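Local coordinates for protein Ufm1-specific protease (Caenorhabditis elegans, PDB 5EJJ) that hydrolyses, as a thiol protease, the peptide bond at the C-terminal glycine of the ubiquitin-like modifier Ufm1, releasing it from target proteins, at residues R174-K177 and P178-Q182; D255-K258 and R259-A263; T403-S406 and W407-N411; V453-E456 and L457-E461. One frame throughout, in Å; residues are numbered along the deposited sequence.

Contact 1: residues R174-K177 and P178-Q182; sequences REQK and PEAAQ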
# COMPACT_ATOMS: atom_id res chain seq x y z
N ARG A 174 -18.56 14.71 15.31
CA ARG A 174 -19.55 14.34 16.31
C ARG A 174 -20.85 14.42 15.57
O ARG A 174 -20.94 15.11 14.57
CB ARG A 174 -19.53 15.38 17.42
CG ARG A 174 -20.02 14.91 18.80
CD ARG A 174 -20.30 16.11 19.73
NE ARG A 174 -21.07 17.11 18.97
CZ ARG A 174 -20.58 18.23 18.44
NH1 ARG A 174 -19.29 18.55 18.59
NH2 ARG A 174 -21.38 19.04 17.76
N GLU A 175 -21.86 13.70 16.04
CA GLU A 175 -23.19 13.76 15.44
C GLU A 175 -23.71 15.19 15.60
O GLU A 175 -23.23 15.94 16.45
CB GLU A 175 -24.13 12.75 16.10
CG GLU A 175 -25.47 12.56 15.42
CD GLU A 175 -26.51 11.93 16.35
OE1 GLU A 175 -26.27 11.87 17.58
OE2 GLU A 175 -27.57 11.51 15.84
N GLN A 176 -24.67 15.57 14.76
CA GLN A 176 -25.07 16.97 14.57
C GLN A 176 -26.35 16.99 13.77
O GLN A 176 -26.52 16.19 12.84
CB GLN A 176 -24.02 17.73 13.75
CG GLN A 176 -22.97 18.53 14.51
CD GLN A 176 -21.94 19.16 13.56
OE1 GLN A 176 -21.82 18.75 12.39
NE2 GLN A 176 -21.20 20.16 14.06
N LYS A 177 -27.26 17.91 14.10
CA LYS A 177 -28.43 18.15 13.25
C LYS A 177 -27.89 18.73 11.94
O LYS A 177 -26.90 19.48 11.95
CB LYS A 177 -29.39 19.14 13.91
CG LYS A 177 -29.61 18.95 15.42
CD LYS A 177 -29.79 20.30 16.12
CE LYS A 177 -30.05 20.17 17.63
NZ LYS A 177 -30.03 21.50 18.32
N PRO A 178 -28.52 18.36 10.79
CA PRO A 178 -28.08 18.83 9.47
C PRO A 178 -27.78 20.33 9.41
O PRO A 178 -26.73 20.72 8.89
CB PRO A 178 -29.27 18.47 8.57
CG PRO A 178 -29.79 17.22 9.18
CD PRO A 178 -29.63 17.40 10.69
N GLU A 179 -28.66 21.16 9.97
CA GLU A 179 -28.45 22.60 10.00
C GLU A 179 -27.15 23.02 10.67
O GLU A 179 -26.65 24.11 10.42
CB GLU A 179 -29.61 23.30 10.70
CG GLU A 179 -29.87 22.82 12.11
CD GLU A 179 -30.91 21.72 12.16
OE1 GLU A 179 -31.13 21.06 11.11
OE2 GLU A 179 -31.51 21.53 13.25
N ALA A 180 -26.60 22.16 11.52
CA ALA A 180 -25.43 22.54 12.33
C ALA A 180 -24.16 22.34 11.54
O ALA A 180 -23.06 22.65 12.02
CB ALA A 180 -25.39 21.73 13.60
N ALA A 181 -24.33 21.82 10.32
CA ALA A 181 -23.22 21.37 9.49
C ALA A 181 -22.26 22.48 9.14
O ALA A 181 -22.67 23.54 8.66
CB ALA A 181 -23.73 20.70 8.22
N GLN A 182 -20.98 22.24 9.38
CA GLN A 182 -19.93 23.18 9.01
C GLN A 182 -19.31 22.77 7.67
O GLN A 182 -18.50 21.84 7.61
CB GLN A 182 -18.88 23.24 10.12
CG GLN A 182 -19.47 23.06 11.53
CD GLN A 182 -18.41 22.95 12.64
OE1 GLN A 182 -18.34 21.94 13.36
NE2 GLN A 182 -17.59 24.00 12.79
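The carboxamide of Gln176 has the carbonyl oxygen of Ala180 over one of its faces, 3.7 Å from NE2, and meets the amide of Gln182 through its nitrogen. That second contact, Gln176 NE2 to Gln182 OE1, is a weak hydrogen bond of 3.4 Å, with an N-H...O angle of 148° and the two amide planes turned 59° apart. Between the glutamines the chain makes two overlapping beta turns, a short 3-10 segment opened by Pro178. The first is closed by Ala180 N to Lys177 O at 2.7 Å; the next by Ala181 N to Pro178 O at 3.0 Å. Folding back in this way, the turns bring residues four and six positions beyond Gln176 against its side chain, which runs extended past CG beside the methyl of Ala180. Its OE1 has its stronger partner elsewhere, the hydroxyl of Ser253, which also takes the backbone N-H of Gln182; both arms of this exposed loop thereby meet the start of helix 253-280. On the solvent side Glu179 bends sharply at chi2 (-93°), laying its carboxylate alongside the aliphatic part of Lys177. The charged ends do not pair: Lys177 NZ stays 5.3 Å from Glu179 OE2, whereas that same oxygen lies 3.3 Å from Lys177 CB.

Contact 2: residues D255-K258 and R259-A263; sequences DLYK and RSREA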
# COMPACT_ATOMS: atom_id res chain seq x y z
N ASP A 255 -20.86 15.21 6.62
CA ASP A 255 -20.37 14.15 5.73
C ASP A 255 -19.26 13.37 6.41
O ASP A 255 -19.20 12.15 6.30
CB ASP A 255 -19.84 14.75 4.42
CG ASP A 255 -20.95 15.24 3.48
OD1 ASP A 255 -21.96 14.51 3.29
OD2 ASP A 255 -20.78 16.36 2.91
N LEU A 256 -18.37 14.08 7.12
CA LEU A 256 -17.28 13.43 7.84
C LEU A 256 -17.81 12.49 8.89
O LEU A 256 -17.21 11.47 9.17
CB LEU A 256 -16.38 14.45 8.54
CG LEU A 256 -15.32 15.25 7.79
CD1 LEU A 256 -14.29 14.39 7.07
CD2 LEU A 256 -15.99 16.18 6.84
N TYR A 257 -18.93 12.85 9.51
CA TYR A 257 -19.44 12.06 10.62
C TYR A 257 -20.06 10.76 10.13
O TYR A 257 -19.76 9.69 10.67
CB TYR A 257 -20.42 12.87 11.47
CG TYR A 257 -21.39 12.01 12.26
CD1 TYR A 257 -21.01 11.45 13.49
CD2 TYR A 257 -22.68 11.76 11.79
CE1 TYR A 257 -21.88 10.67 14.21
CE2 TYR A 257 -23.55 10.97 12.50
CZ TYR A 257 -23.15 10.43 13.71
OH TYR A 257 -24.03 9.65 14.42
N LYS A 258 -20.90 10.84 9.09
CA LYS A 258 -21.46 9.62 8.53
C LYS A 258 -20.36 8.65 8.07
O LYS A 258 -20.55 7.45 8.16
CB LYS A 258 -22.45 9.91 7.40
CG LYS A 258 -23.38 11.07 7.69
CD LYS A 258 -24.78 10.86 7.09
CE LYS A 258 -25.63 9.90 7.95
NZ LYS A 258 -27.12 10.17 7.88
N ARG A 259 -19.22 9.16 7.62
CA ARG A 259 -18.15 8.26 7.17
C ARG A 259 -17.43 7.55 8.30
O ARG A 259 -17.21 6.34 8.24
CB ARG A 259 -17.15 8.98 6.27
CG ARG A 259 -17.47 8.76 4.80
CD ARG A 259 -16.26 8.88 3.91
NE ARG A 259 -15.86 10.27 3.73
CZ ARG A 259 -16.53 11.14 3.00
NH1 ARG A 259 -17.66 10.78 2.38
NH2 ARG A 259 -16.08 12.38 2.89
N SER A 260 -17.07 8.31 9.33
CA SER A 260 -16.37 7.80 10.51
C SER A 260 -17.16 6.65 11.11
O SER A 260 -16.61 5.66 11.59
CB SER A 260 -16.32 8.89 11.56
OG SER A 260 -17.64 9.07 12.05
N ARG A 261 -18.47 6.81 11.11
CA ARG A 261 -19.35 5.86 11.73
C ARG A 261 -19.38 4.58 10.92
O ARG A 261 -19.15 3.51 11.46
CB ARG A 261 -20.74 6.45 11.83
CG ARG A 261 -21.63 5.71 12.73
CD ARG A 261 -23.06 6.16 12.63
NE ARG A 261 -23.86 5.24 13.42
CZ ARG A 261 -24.56 4.24 12.91
NH1 ARG A 261 -24.60 4.05 11.59
NH2 ARG A 261 -25.24 3.44 13.73
N GLU A 262 -19.66 4.69 9.62
CA GLU A 262 -19.59 3.52 8.73
C GLU A 262 -18.22 2.84 8.78
O GLU A 262 -18.12 1.60 8.74
CB GLU A 262 -19.89 3.90 7.28
CG GLU A 262 -19.80 2.73 6.27
CD GLU A 262 -20.94 1.72 6.40
OE1 GLU A 262 -21.98 2.04 7.04
OE2 GLU A 262 -20.80 0.60 5.85
N ALA A 263 -17.17 3.66 8.88
CA ALA A 263 -15.81 3.16 8.95
C ALA A 263 -15.66 2.25 10.16
O ALA A 263 -15.20 1.10 10.04
CB ALA A 263 -14.84 4.32 9.02
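Ser260 satisfies its hydroxyl within the helix: OG donates to Tyr257 O at 2.6 Å, one turn back. With OG set between the backbone N and the carbonyl carbon (chi1 71°), the hydroxyl faces that oxygen, which also accepts Arg261 N at 3.2 Å and is thus gripped by two donors. The other main-chain acceptors have their usual partners four residues on: Arg259 N reaches Asp255 O at 3.3 Å, Ser260 N reaches Leu256 O at 3.2 Å, and Glu262 N reaches Lys258 O at 3.2 Å in the straightest bond of the set (173°). Polar side-chain ends look outside the segments. Arg259 passes one guanidinium face over Asp255 O, yet its salt bridge is with Asp251 and its NE bonds to Pro246 O; Asp255 OD2 instead accepts Ser252 N, and Glu262 pairs with Arg266. Tyr257 lies beside the extended Arg261, its OH 4.0 Å from Arg261 CD, and that hydroxyl bonds to Phe160 O. Ser260 and Ala263 rest on Phe245 of strand 235-247. The arrangement is that of an amphipathic alpha helix packed against a beta sheet, here the first turns of helix 253-280.

Contact 3: residues T403-S406 and W407-N411; sequences TIWS and WFILN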
# COMPACT_ATOMS: atom_id res chain seq x y z
N THR A 403 18.97 1.75 2.74
CA THR A 403 17.90 1.93 1.78
C THR A 403 17.50 0.59 1.16
O THR A 403 16.36 0.19 1.27
CB THR A 403 18.28 2.92 0.68
OG1 THR A 403 18.43 4.23 1.25
CG2 THR A 403 17.20 2.95 -0.38
N ILE A 404 18.43 -0.13 0.57
CA ILE A 404 18.10 -1.44 0.02
C ILE A 404 17.42 -2.32 1.06
O ILE A 404 16.54 -3.13 0.73
CB ILE A 404 19.34 -2.16 -0.56
CG1 ILE A 404 19.93 -1.35 -1.71
CG2 ILE A 404 19.01 -3.56 -1.06
CD1 ILE A 404 21.20 -1.91 -2.22
N TRP A 405 17.79 -2.16 2.32
CA TRP A 405 17.22 -3.00 3.36
C TRP A 405 15.77 -2.61 3.57
O TRP A 405 14.88 -3.46 3.54
CB TRP A 405 17.99 -2.90 4.68
CG TRP A 405 17.56 -3.93 5.69
CD1 TRP A 405 16.41 -3.93 6.42
CD2 TRP A 405 18.27 -5.12 6.08
NE1 TRP A 405 16.36 -5.03 7.23
CE2 TRP A 405 17.49 -5.78 7.05
CE3 TRP A 405 19.50 -5.67 5.72
CZ2 TRP A 405 17.89 -6.97 7.65
CZ3 TRP A 405 19.90 -6.86 6.32
CH2 TRP A 405 19.09 -7.48 7.28
N SER A 406 15.55 -1.31 3.76
CA SER A 406 14.22 -0.81 4.02
C SER A 406 13.25 -1.26 2.94
O SER A 406 12.08 -1.55 3.22
CB SER A 406 14.24 0.71 4.15
OG SER A 406 14.23 1.33 2.87
N TRP A 407 13.72 -1.34 1.70
CA TRP A 407 12.85 -1.81 0.63
C TRP A 407 12.38 -3.22 0.92
O TRP A 407 11.25 -3.57 0.62
CB TRP A 407 13.54 -1.75 -0.73
CG TRP A 407 12.71 -2.18 -1.89
CD1 TRP A 407 12.13 -1.38 -2.82
CD2 TRP A 407 12.38 -3.53 -2.28
NE1 TRP A 407 11.46 -2.13 -3.75
CE2 TRP A 407 11.60 -3.45 -3.44
CE3 TRP A 407 12.68 -4.79 -1.76
CZ2 TRP A 407 11.10 -4.58 -4.09
CZ3 TRP A 407 12.17 -5.92 -2.41
CH2 TRP A 407 11.40 -5.80 -3.55
N PHE A 408 13.25 -4.04 1.51
CA PHE A 408 12.87 -5.43 1.79
C PHE A 408 11.84 -5.61 2.93
O PHE A 408 11.09 -6.60 2.95
CB PHE A 408 14.11 -6.32 1.96
CG PHE A 408 14.69 -6.80 0.65
CD1 PHE A 408 15.71 -6.10 0.03
CD2 PHE A 408 14.19 -7.95 0.04
CE1 PHE A 408 16.22 -6.53 -1.18
CE2 PHE A 408 14.70 -8.40 -1.18
CZ PHE A 408 15.71 -7.68 -1.79
N ILE A 409 11.79 -4.67 3.88
CA ILE A 409 10.72 -4.77 4.85
C ILE A 409 9.44 -4.16 4.29
O ILE A 409 8.39 -4.82 4.25
CB ILE A 409 11.09 -4.24 6.26
CG1 ILE A 409 11.72 -2.86 6.21
CG2 ILE A 409 12.10 -5.19 6.92
CD1 ILE A 409 12.72 -2.64 7.36
N LEU A 410 9.53 -2.93 3.78
CA LEU A 410 8.37 -2.26 3.20
C LEU A 410 7.70 -3.03 2.06
O LEU A 410 6.67 -2.59 1.54
CB LEU A 410 8.73 -0.85 2.75
CG LEU A 410 8.51 0.20 3.83
CD1 LEU A 410 9.04 -0.29 5.15
CD2 LEU A 410 9.15 1.53 3.49
N ASN A 411 8.27 -4.17 1.68
CA ASN A 411 7.74 -4.96 0.58
C ASN A 411 7.38 -6.37 0.98
O ASN A 411 6.95 -7.18 0.13
CB ASN A 411 8.68 -4.93 -0.62
CG ASN A 411 8.56 -3.63 -1.40
OD1 ASN A 411 7.91 -3.58 -2.45
ND2 ASN A 411 9.16 -2.56 -0.88
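Ile404 and Phe408 lie side by side and point the same way from the helix, Ile404 CG2 4.1 Å from Phe408 CE1. The edge of the phenyl ring also meets the backbone, since Ile404 O sits near the ring plane, 3.2 Å from Phe408 CD1. One face of that ring is covered by the neighbouring indole: Trp407 CE3 stands 3.6 Å above the ring plane and over its centre, while Phe408 CG lies in the indole plane at its edge. One residue further along, Trp405 and Ile409 pass at a slant, with Ile409 CD1 at the indole edge, 4.0 Å from Trp405 CD1. CG1 of Ile409 lies between the backbone N and the carbonyl carbon (chi1 50°), which directs CD1 back toward the tryptophan. On another side, Ser406 OG donates in plane to a lone pair of Thr403 O at 2.9 Å, and Trp407 N shares that acceptor at 3.1 Å. This is helix 396-409, which starts at the probable nucleophile Cys396, as the central helix does in papain-like cysteine proteases; the side chain of Thr403 is about 11 Å from that of Cys396. Asn380 N also bonds Ser406 OG, and Lys416 O takes Trp405 NE1. The chemistry therefore implies a helix end held mainly by buried apolar and aromatic surfaces, with the Ser406 hydroxyl and Trp405 N-H satisfied by backbone partners.

Contact 4: residues V453-E456 and L457-E461; sequences VLNE and LLKLE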
# COMPACT_ATOMS: atom_id res chain seq x y z
N VAL A 453 27.06 -8.80 3.20
CA VAL A 453 26.23 -8.53 4.38
C VAL A 453 24.77 -8.92 4.12
O VAL A 453 24.14 -9.63 4.90
CB VAL A 453 26.28 -7.03 4.77
CG1 VAL A 453 25.46 -6.77 6.01
CG2 VAL A 453 27.71 -6.58 4.96
N LEU A 454 24.25 -8.43 3.01
CA LEU A 454 22.97 -8.84 2.44
C LEU A 454 22.81 -10.36 2.30
O LEU A 454 21.70 -10.87 2.40
CB LEU A 454 22.85 -8.23 1.05
CG LEU A 454 21.59 -7.47 0.66
CD1 LEU A 454 21.04 -6.71 1.85
CD2 LEU A 454 21.97 -6.53 -0.47
N ASN A 455 23.89 -11.08 2.05
CA ASN A 455 23.79 -12.53 1.82
C ASN A 455 23.71 -13.36 3.10
O ASN A 455 23.23 -14.50 3.08
CB ASN A 455 24.93 -13.05 0.94
CG ASN A 455 24.72 -14.50 0.51
OD1 ASN A 455 23.59 -15.00 0.43
ND2 ASN A 455 25.83 -15.20 0.23
N GLU A 456 24.17 -12.81 4.22
CA GLU A 456 24.10 -13.58 5.45
C GLU A 456 23.32 -12.91 6.57
O GLU A 456 23.11 -13.51 7.62
CB GLU A 456 25.50 -14.01 5.92
CG GLU A 456 26.38 -12.90 6.42
CD GLU A 456 27.78 -13.39 6.70
OE1 GLU A 456 28.08 -14.54 6.30
OE2 GLU A 456 28.58 -12.64 7.31
N LEU A 457 22.87 -11.68 6.35
CA LEU A 457 21.84 -11.13 7.23
C LEU A 457 20.45 -11.39 6.66
O LEU A 457 19.45 -11.30 7.37
CB LEU A 457 22.05 -9.64 7.51
CG LEU A 457 23.33 -9.29 8.26
CD1 LEU A 457 23.29 -7.86 8.84
CD2 LEU A 457 23.58 -10.33 9.34
N LEU A 458 20.38 -11.74 5.38
CA LEU A 458 19.09 -11.87 4.71
C LEU A 458 18.96 -13.07 3.79
O LEU A 458 17.94 -13.20 3.13
CB LEU A 458 18.77 -10.61 3.91
CG LEU A 458 18.33 -9.40 4.72
CD1 LEU A 458 17.97 -8.24 3.80
CD2 LEU A 458 17.18 -9.77 5.62
N LYS A 459 19.96 -13.95 3.77
CA LYS A 459 19.95 -15.09 2.85
C LYS A 459 19.56 -14.60 1.46
O LYS A 459 18.65 -15.12 0.82
CB LYS A 459 18.99 -16.19 3.32
CG LYS A 459 19.54 -17.63 3.21
CD LYS A 459 20.03 -17.99 1.79
CE LYS A 459 21.53 -18.33 1.77
NZ LYS A 459 22.19 -18.20 0.43
N LEU A 460 20.24 -13.55 1.02
CA LEU A 460 19.79 -12.79 -0.13
C LEU A 460 20.82 -12.77 -1.25
O LEU A 460 21.96 -12.35 -1.07
CB LEU A 460 19.46 -11.36 0.32
CG LEU A 460 18.50 -10.54 -0.52
CD1 LEU A 460 17.29 -11.38 -0.88
CD2 LEU A 460 18.11 -9.29 0.26
N GLU A 461 20.39 -13.25 -2.41
CA GLU A 461 21.27 -13.34 -3.57
C GLU A 461 21.27 -12.06 -4.43
O GLU A 461 20.22 -11.47 -4.66
CB GLU A 461 20.86 -14.55 -4.41
CG GLU A 461 21.82 -14.85 -5.55
CD GLU A 461 21.16 -15.62 -6.68
OE1 GLU A 461 20.26 -16.45 -6.38
OE2 GLU A 461 21.54 -15.38 -7.85
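Leu454 sits at the tight side of this contact, touching two leucines that follow it: its CD1 is 3.9 Å from Leu458 CD1, and its CG is 3.9 Å from Leu460 CD2. Both pairs meet at a slant, whereas Val453 and Leu457 run side by side, Val453 CG1 3.7 Å from Leu457 CD1. The alignment follows from the regular helical bond Leu457 N to Val453 O, 2.8 Å. After it the backbone bonding becomes irregular: Leu454 O receives only weak bonds, from Leu458 N and from Leu460 N. This is a helix C-terminal turn in the C78 peptidase domain, where helix 447-457 gives way to strand 462-467. Lys459 takes the left-handed backbone conformation (phi 46°, psi 51°), which swings the chain back so that Leu460 returns to the helix and its O approaches Asn455 CA at 3.4 Å in a CA-H...O contact. Phe401 of helix 396-409 packs on Val453 and Leu454. The exposed side is looser. There Lys459, bent at chi2 and chi3, brings NZ alongside Asn455, but the bond to OD1 is weak at 3.5 Å.

Overall arrangement
From the N terminus the four contacts follow in series; none nests within or crosses another, and each is a local contact within one continuous stretch. Contact 1 closes the loop after strand 171-173, and contact 2 lies on helix 253-280. They touch where Glu175 CG lies 3.4 Å from Tyr257 OH, joining loop to helix. Contact 3, on the far side of the chain's centre with its own centre about 35 Å from that of contact 2, ends helix 396-409. Contact 4 turns helix 447-457 toward strand 462-467 and packs on contact 3, with Trp405 CH2 3.3 Å from Leu458 CG and Phe408 CZ 3.5 Å from Leu460 CD2, tying helix 396-409 to the loop after helix 447-457.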